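Phosphoribosylaminoimidazole-succinocarboxamide synthase (Pyrococcus horikoshii, PDB 4O7S) catalyses the ATP-dependent joining of L-aspartate to a carboxylated aminoimidazole ribotide, forming SAICAR in de novo purine biosynthesis. Local coordinates at residues L88-R93 with V117-K122; E151-V156 with F174-G179. All coordinates share one frame; numbering follows the deposited sequence.

Contact 1 of 2, residues L88-R93 with V117-K122. With TYD (thymidine-5'-diphosphate), chain B.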
loop_
_atom_site.group_PDB
_atom_site.type_symbol
_atom_site.label_atom_id
_atom_site.label_comp_id
_atom_site.label_asym_id
_atom_site.label_seq_id
_atom_site.Cartn_x
_atom_site.Cartn_y
_atom_site.Cartn_z
ATOM N N LEU A 88 -0.175 -7.762 -11.553
ATOM C CA LEU A 88 0.368 -7.643 -10.208
ATOM C C LEU A 88 1.786 -8.158 -10.141
ATOM O O LEU A 88 2.174 -9.074 -10.878
ATOM C CB LEU A 88 -0.466 -8.449 -9.200
ATOM C CG LEU A 88 -1.940 -8.048 -8.980
ATOM C CD1 LEU A 88 -2.642 -9.127 -8.158
ATOM C CD2 LEU A 88 -2.056 -6.698 -8.302
ATOM N N GLU A 89 2.561 -7.547 -9.258
ATOM C CA GLU A 89 3.769 -8.166 -8.752
ATOM C C GLU A 89 3.510 -8.357 -7.264
ATOM O O GLU A 89 3.119 -7.418 -6.564
ATOM C CB GLU A 89 4.985 -7.287 -9.026
ATOM C CG GLU A 89 5.416 -7.293 -10.492
ATOM C CD GLU A 89 6.137 -6.014 -10.881
ATOM O OE1 GLU A 89 6.627 -5.917 -12.027
ATOM O OE2 GLU A 89 6.188 -5.074 -10.047
ATOM N N VAL A 90 3.661 -9.600 -6.814
ATOM C CA VAL A 90 3.355 -10.000 -5.446
ATOM C C VAL A 90 4.647 -10.253 -4.697
ATOM O O VAL A 90 5.383 -11.184 -5.018
ATOM C CB VAL A 90 2.473 -11.257 -5.420
ATOM C CG1 VAL A 90 2.094 -11.629 -3.978
ATOM C CG2 VAL A 90 1.220 -11.032 -6.262
ATOM N N VAL A 91 4.934 -9.419 -3.703
ATOM C CA VAL A 91 6.228 -9.473 -3.030
ATOM C C VAL A 91 6.068 -10.039 -1.600
ATOM O O VAL A 91 5.238 -9.562 -0.820
ATOM C CB VAL A 91 6.920 -8.086 -3.019
ATOM C CG1 VAL A 91 8.222 -8.126 -2.226
ATOM C CG2 VAL A 91 7.179 -7.586 -4.444
ATOM N N VAL A 92 6.845 -11.074 -1.292
ATOM C CA VAL A 92 6.875 -11.675 0.049
ATOM C C VAL A 92 8.225 -11.331 0.700
ATOM O O VAL A 92 9.258 -11.460 0.064
ATOM C CB VAL A 92 6.669 -13.208 -0.017
ATOM C CG1 VAL A 92 6.620 -13.820 1.383
ATOM C CG2 VAL A 92 5.400 -13.537 -0.788
ATOM N N ARG A 93 8.199 -10.874 1.953
ATOM C CA ARG A 93 9.405 -10.393 2.628
ATOM C C ARG A 93 9.570 -11.064 4.004
ATOM O O ARG A 93 8.633 -11.073 4.827
ATOM C CB ARG A 93 9.373 -8.855 2.736
ATOM C CG ARG A 93 8.686 -8.156 1.551
ATOM C CD ARG A 93 8.799 -6.636 1.590
ATOM N NE ARG A 93 10.139 -6.214 1.210
ATOM C CZ ARG A 93 10.445 -5.463 0.157
ATOM N NH1 ARG A 93 11.719 -5.177 -0.069
ATOM N NH2 ARG A 93 9.500 -4.993 -0.661
ATOM N N VAL A 117 3.448 -9.535 2.882
ATOM C CA VAL A 117 3.078 -9.648 1.464
ATOM C C VAL A 117 2.697 -8.242 1.002
ATOM O O VAL A 117 1.905 -7.558 1.665
ATOM C CB VAL A 117 1.872 -10.592 1.244
ATOM C CG1 VAL A 117 1.563 -10.757 -0.240
ATOM C CG2 VAL A 117 2.134 -11.952 1.879
ATOM N N GLU A 118 3.273 -7.814 -0.114
ATOM C CA GLU A 118 2.931 -6.523 -0.725
ATOM C C GLU A 118 2.485 -6.747 -2.164
ATOM O O GLU A 118 3.049 -7.580 -2.892
ATOM C CB GLU A 118 4.111 -5.544 -0.689
ATOM C CG GLU A 118 4.819 -5.431 0.665
ATOM C CD GLU A 118 6.070 -4.558 0.624
ATOM O OE1 GLU A 118 6.739 -4.454 -0.435
ATOM O OE2 GLU A 118 6.399 -3.954 1.663
ATOM N N LEU A 119 1.454 -6.014 -2.561
ATOM C CA LEU A 119 0.964 -6.057 -3.928
ATOM C C LEU A 119 1.395 -4.801 -4.643
ATOM O O LEU A 119 1.221 -3.709 -4.119
ATOM C CB LEU A 119 -0.559 -6.141 -3.935
ATOM C CG LEU A 119 -1.092 -7.307 -3.097
ATOM C CD1 LEU A 119 -2.565 -7.061 -2.817
ATOM C CD2 LEU A 119 -0.841 -8.653 -3.776
ATOM N N TYR A 120 1.965 -4.970 -5.833
ATOM C CA TYR A 120 2.315 -3.859 -6.703
ATOM C C TYR A 120 1.520 -3.989 -7.989
ATOM O O TYR A 120 1.373 -5.078 -8.531
ATOM C CB TYR A 120 3.815 -3.821 -6.990
ATOM C CG TYR A 120 4.620 -3.500 -5.759
ATOM C CD1 TYR A 120 4.980 -2.183 -5.457
ATOM C CD2 TYR A 120 5.000 -4.507 -4.885
ATOM C CE1 TYR A 120 5.709 -1.880 -4.314
ATOM C CE2 TYR A 120 5.724 -4.221 -3.750
ATOM C CZ TYR A 120 6.065 -2.906 -3.456
ATOM O OH TYR A 120 6.781 -2.660 -2.310
ATOM N N TYR A 121 0.966 -2.870 -8.433
ATOM C CA TYR A 121 0.275 -2.787 -9.697
ATOM C C TYR A 121 1.302 -2.659 -10.843
ATOM O O TYR A 121 2.075 -1.692 -10.885
ATOM C CB TYR A 121 -0.676 -1.580 -9.655
ATOM C CG TYR A 121 -1.376 -1.239 -10.961
ATOM C CD1 TYR A 121 -1.803 -2.239 -11.838
ATOM C CD2 TYR A 121 -1.634 0.099 -11.297
ATOM C CE1 TYR A 121 -2.451 -1.917 -13.033
ATOM C CE2 TYR A 121 -2.284 0.426 -12.473
ATOM C CZ TYR A 121 -2.683 -0.584 -13.333
ATOM O OH TYR A 121 -3.312 -0.246 -14.493
ATOM N N LYS A 122 1.319 -3.638 -11.750
ATOM C CA LYS A 122 2.226 -3.614 -12.923
ATOM C C LYS A 122 1.741 -2.579 -13.909
ATOM O O LYS A 122 0.788 -2.822 -14.640
ATOM C CB LYS A 122 2.232 -4.956 -13.634
ATOM C CG LYS A 122 3.235 -5.965 -13.115
ATOM C CD LYS A 122 3.104 -7.265 -13.892
ATOM C CE LYS A 122 3.831 -7.200 -15.217
ATOM N NZ LYS A 122 5.303 -7.038 -15.031
HETATM P PA TYD B . 11.942 -4.244 -3.479
HETATM O O1A TYD B . 12.896 -4.113 -2.316
HETATM O O2A TYD B . 10.481 -3.909 -3.256
HETATM O O3A TYD B . 12.433 -3.369 -4.738
HETATM P PB TYD B . 13.937 -3.125 -5.263
HETATM O O1B TYD B . 14.806 -2.926 -4.050
HETATM O O2B TYD B . 14.303 -4.386 -6.011
HETATM O O3B TYD B . 13.736 -1.917 -6.140
HETATM O "O5'" TYD B . 12.032 -5.740 -4.051
HETATM C "C5'" TYD B . 11.728 -6.850 -3.206
HETATM C "C4'" TYD B . 11.982 -8.176 -3.930
HETATM O "O4'" TYD B . 11.066 -8.315 -5.012
HETATM C "C3'" TYD B . 13.380 -8.321 -4.526
HETATM O "O3'" TYD B . 13.790 -9.672 -4.330
HETATM C "C2'" TYD B . 13.230 -8.103 -6.013
HETATM C "C1'" TYD B . 11.764 -8.420 -6.264
HETATM N N1 TYD B . 11.140 -7.529 -7.252
HETATM C C2 TYD B . 11.297 -7.769 -8.650
HETATM O O2 TYD B . 11.987 -8.732 -9.049
HETATM N N3 TYD B . 10.711 -6.959 -9.554
HETATM C C4 TYD B . 9.952 -5.918 -9.160
HETATM O O4 TYD B . 9.409 -5.181 -10.005
HETATM C C5 TYD B . 9.757 -5.656 -7.706
HETATM C C5M TYD B . 8.909 -4.516 -7.196
HETATM C C6 TYD B . 10.381 -6.509 -6.808
#
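The guanidinium of R93 has E118 OE1 and Y120 OH at its edge, and one face lies against C5' of the bound thymidine-5'-diphosphate, whose O1A lies in the guanidinium plane. The Y120 ring meets E89 O edge-on and in plane, while CG2 of V91 approaches its CE2 obliquely at 3.7 Å. R93 is modelled in two conformers, and its bonds described here belong to one of them. In it a bend in the arginine chain (chi3 75°) carries R93 NH2 to 2.8 Å from E118 OE1, a salt bridge with the guanidinium and carboxylate planes 58° apart. From the opposite face of that carboxylate, Y120 OH donates to E118 OE1 at 2.6 Å. R93 NH1 bonds O1A of the alpha phosphate at 2.8 Å, and NH2 bonds O2A. NH1 is also placed to bond a phosphate oxygen of thymidine-5'-phosphate. Underneath runs an antiparallel ladder in which E89 with Y120 and V91 with E118 are the hydrogen-bonded pairs, E118 N reaching V91 O at 2.7 Å. Valine and leucine suit the other face, where V90 CG1 touches V117 CG1 at 3.9 Å and V90 lies alongside L119. At the exposed end K122 NZ makes a weak salt bridge to E89 OE1, 3.5 Å long, while E89 OE2 faces O4 of the base, 3.2 Å away. Two donors from opposite faces thus fix the rotation of the E118 carboxylate and are likely to keep R93 turned toward the phosphate.

Contact 2 of 2, residues E151-V156 with F174-G179. With TYD (thymidine-5'-diphosphate), chain B.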
loop_
_atom_site.group_PDB
_atom_site.type_symbol
_atom_site.label_atom_id
_atom_site.label_comp_id
_atom_site.label_asym_id
_atom_site.label_seq_id
_atom_site.Cartn_x
_atom_site.Cartn_y
_atom_site.Cartn_z
ATOM N N GLU A 151 -2.333 -16.476 -0.262
ATOM C CA GLU A 151 -2.210 -17.818 0.303
ATOM C C GLU A 151 -1.178 -18.643 -0.456
ATOM O O GLU A 151 -0.331 -19.296 0.157
ATOM C CB GLU A 151 -3.587 -18.532 0.296
ATOM C CG GLU A 151 -3.520 -20.034 0.524
ATOM C CD GLU A 151 -4.892 -20.709 0.503
ATOM O OE1 GLU A 151 -5.062 -21.695 1.238
ATOM O OE2 GLU A 151 -5.793 -20.272 -0.251
ATOM N N ILE A 152 -1.255 -18.640 -1.786
ATOM C CA ILE A 152 -0.229 -19.310 -2.594
ATOM C C ILE A 152 1.172 -18.725 -2.319
ATOM O O ILE A 152 2.105 -19.483 -2.043
ATOM C CB ILE A 152 -0.543 -19.283 -4.101
ATOM C CG1 ILE A 152 -1.820 -20.086 -4.399
ATOM C CG2 ILE A 152 0.640 -19.820 -4.911
ATOM C CD1 ILE A 152 -2.543 -19.635 -5.666
ATOM N N ALA A 153 1.297 -17.396 -2.371
ATOM C CA ALA A 153 2.574 -16.708 -2.151
ATOM C C ALA A 153 3.201 -17.094 -0.810
ATOM O O ALA A 153 4.400 -17.344 -0.742
ATOM C CB ALA A 153 2.417 -15.187 -2.242
ATOM N N LEU A 154 2.381 -17.137 0.240
ATOM C CA LEU A 154 2.857 -17.492 1.567
ATOM C C LEU A 154 3.268 -18.970 1.634
ATOM O O LEU A 154 4.216 -19.330 2.341
ATOM C CB LEU A 154 1.800 -17.149 2.627
ATOM C CG LEU A 154 1.640 -15.660 2.966
ATOM C CD1 LEU A 154 0.458 -15.454 3.914
ATOM C CD2 LEU A 154 2.930 -15.082 3.548
ATOM N N LYS A 155 2.571 -19.816 0.884
ATOM C CA LYS A 155 2.939 -21.236 0.815
ATOM C C LYS A 155 4.255 -21.398 0.045
ATOM O O LYS A 155 5.162 -22.102 0.509
ATOM C CB LYS A 155 1.802 -22.075 0.206
ATOM C CG LYS A 155 2.049 -23.569 0.259
ATOM C CD LYS A 155 0.981 -24.390 -0.455
ATOM C CE LYS A 155 1.520 -25.809 -0.687
ATOM N NZ LYS A 155 0.479 -26.772 -1.148
ATOM N N VAL A 156 4.373 -20.703 -1.094
ATOM C CA VAL A 156 5.623 -20.677 -1.873
ATOM C C VAL A 156 6.797 -20.229 -0.989
ATOM O O VAL A 156 7.887 -20.839 -1.009
ATOM C CB VAL A 156 5.518 -19.746 -3.114
ATOM C CG1 VAL A 156 6.886 -19.530 -3.753
ATOM C CG2 VAL A 156 4.507 -20.283 -4.128
ATOM N N PHE A 174 11.182 -11.982 -2.154
ATOM C CA PHE A 174 11.085 -12.356 -3.576
ATOM C C PHE A 174 9.792 -11.833 -4.175
ATOM O O PHE A 174 8.877 -11.448 -3.453
ATOM C CB PHE A 174 11.139 -13.880 -3.757
ATOM C CG PHE A 174 10.052 -14.634 -3.012
ATOM C CD1 PHE A 174 8.901 -15.057 -3.671
ATOM C CD2 PHE A 174 10.197 -14.945 -1.663
ATOM C CE1 PHE A 174 7.906 -15.765 -3.009
ATOM C CE2 PHE A 174 9.200 -15.656 -0.984
ATOM C CZ PHE A 174 8.044 -16.061 -1.661
ATOM N N LYS A 175 9.708 -11.854 -5.498
ATOM C CA LYS A 175 8.517 -11.388 -6.184
ATOM C C LYS A 175 7.946 -12.515 -7.051
ATOM O O LYS A 175 8.680 -13.230 -7.737
ATOM C CB LYS A 175 8.836 -10.178 -7.060
ATOM C CG LYS A 175 7.671 -9.732 -7.946
ATOM C CD LYS A 175 8.137 -9.400 -9.353
ATOM C CE LYS A 175 7.991 -10.607 -10.236
ATOM N NZ LYS A 175 8.750 -10.511 -11.501
ATOM N N LEU A 176 6.628 -12.631 -7.034
ATOM C CA LEU A 176 5.913 -13.549 -7.896
ATOM C C LEU A 176 4.907 -12.826 -8.787
ATOM O O LEU A 176 4.442 -11.699 -8.480
ATOM C CB LEU A 176 5.139 -14.564 -7.049
ATOM C CG LEU A 176 5.928 -15.417 -6.057
ATOM C CD1 LEU A 176 4.942 -16.227 -5.229
ATOM C CD2 LEU A 176 6.927 -16.299 -6.793
ATOM N N GLU A 177 4.550 -13.506 -9.879
ATOM C CA GLU A 177 3.463 -13.085 -10.741
ATOM C C GLU A 177 2.565 -14.284 -10.979
ATOM O O GLU A 177 3.000 -15.434 -10.803
ATOM C CB GLU A 177 4.012 -12.497 -12.039
ATOM C CG GLU A 177 4.908 -11.274 -11.789
ATOM C CD GLU A 177 5.352 -10.567 -13.061
ATOM O OE1 GLU A 177 4.723 -10.748 -14.119
ATOM O OE2 GLU A 177 6.349 -9.826 -13.005
ATOM N N PHE A 178 1.314 -14.011 -11.344
ATOM C CA PHE A 178 0.260 -15.001 -11.385
ATOM C C PHE A 178 -0.642 -14.728 -12.566
ATOM O O PHE A 178 -0.734 -13.601 -13.027
ATOM C CB PHE A 178 -0.613 -14.899 -10.122
ATOM C CG PHE A 178 0.069 -15.337 -8.865
ATOM C CD1 PHE A 178 0.036 -16.674 -8.473
ATOM C CD2 PHE A 178 0.765 -14.417 -8.074
ATOM C CE1 PHE A 178 0.666 -17.089 -7.300
ATOM C CE2 PHE A 178 1.392 -14.831 -6.906
ATOM C CZ PHE A 178 1.349 -16.160 -6.519
ATOM N N GLY A 179 -1.333 -15.761 -13.032
ATOM C CA GLY A 179 -2.377 -15.584 -14.026
ATOM C C GLY A 179 -3.462 -16.617 -13.824
ATOM O O GLY A 179 -3.319 -17.538 -13.020
HETATM P PA TYD B . 11.942 -4.244 -3.479
HETATM O O1A TYD B . 12.896 -4.113 -2.316
HETATM O O2A TYD B . 10.481 -3.909 -3.256
HETATM O O3A TYD B . 12.433 -3.369 -4.738
HETATM P PB TYD B . 13.937 -3.125 -5.263
HETATM O O1B TYD B . 14.806 -2.926 -4.050
HETATM O O2B TYD B . 14.303 -4.386 -6.011
HETATM O O3B TYD B . 13.736 -1.917 -6.140
HETATM O "O5'" TYD B . 12.032 -5.740 -4.051
HETATM C "C5'" TYD B . 11.728 -6.850 -3.206
HETATM C "C4'" TYD B . 11.982 -8.176 -3.930
HETATM O "O4'" TYD B . 11.066 -8.315 -5.012
HETATM C "C3'" TYD B . 13.380 -8.321 -4.526
HETATM O "O3'" TYD B . 13.790 -9.672 -4.330
HETATM C "C2'" TYD B . 13.230 -8.103 -6.013
HETATM C "C1'" TYD B . 11.764 -8.420 -6.264
HETATM N N1 TYD B . 11.140 -7.529 -7.252
HETATM C C2 TYD B . 11.297 -7.769 -8.650
HETATM O O2 TYD B . 11.987 -8.732 -9.049
HETATM N N3 TYD B . 10.711 -6.959 -9.554
HETATM C C4 TYD B . 9.952 -5.918 -9.160
HETATM O O4 TYD B . 9.409 -5.181 -10.005
HETATM C C5 TYD B . 9.757 -5.656 -7.706
HETATM C C5M TYD B . 8.909 -4.516 -7.196
HETATM C C6 TYD B . 10.381 -6.509 -6.808
#
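K175 NZ is gripped by two carboxylates, E177 OE2 at 2.9 Å and that of D190, a buried ammonium whose charge the two acids would be expected to stabilise. E177 OE2 is met on its anti side, well out of the carboxylate plane. Bends at chi2 and chi3 lay the K175 methylenes over one face of the thymine of the bound thymidine-5'-diphosphate: CD stands 3.6 Å from the ligand's C2, and CB 3.5 Å from its C1'. With an alanine here, E177 and D190 would probably lose their shared positive mate and the thymine ring its cover by CG and CD. The alternate residues of 174-179 turn to the opposite side of the strand, where they receive helix residues 151-156. I152 CG2 meets the edge of the F178 ring, 3.6 Å from CE1. A153 is small enough to let L176 come close, its CA being 3.9 Å from L176 CD1, and V156 and L176 meet tip to tip. F174 takes the crowded position between backbone N and carbonyl carbon (chi1 58°), which swings its ring to the helix; there CE1 lies 4.0 Å from V156 CG1, and A153 O stands at the ring edge. Apolar residues suit this side, polar ones the other: a helix packs across an antiparallel sheet whose far face holds the nucleotide, consistent with the ATP site of a SAICAR synthetase.

How the contacts relate
The two contacts are in series along the chain, contact 1 closing before contact 2 opens, and their centres lie 9 Å apart. Strands 84-93 and 169-180 are antiparallel neighbours in one sheet, so 88-93 is flanked by 117-122 and by 174-179; probable hydrogen bonds V90 O to L176 N (2.8 Å) and V92 O to F174 N sew them together. Helix 143-165 covers the apolar face, touching V92, V117 and L119 of contact 1 as well as contact 2. Both contacts reach the same thymidine-5'-diphosphate: contact 1 spans from the phosphate to the O4 edge of the base, contact 2 covers base and sugar, so the nucleotide pocket is built from adjacent strands.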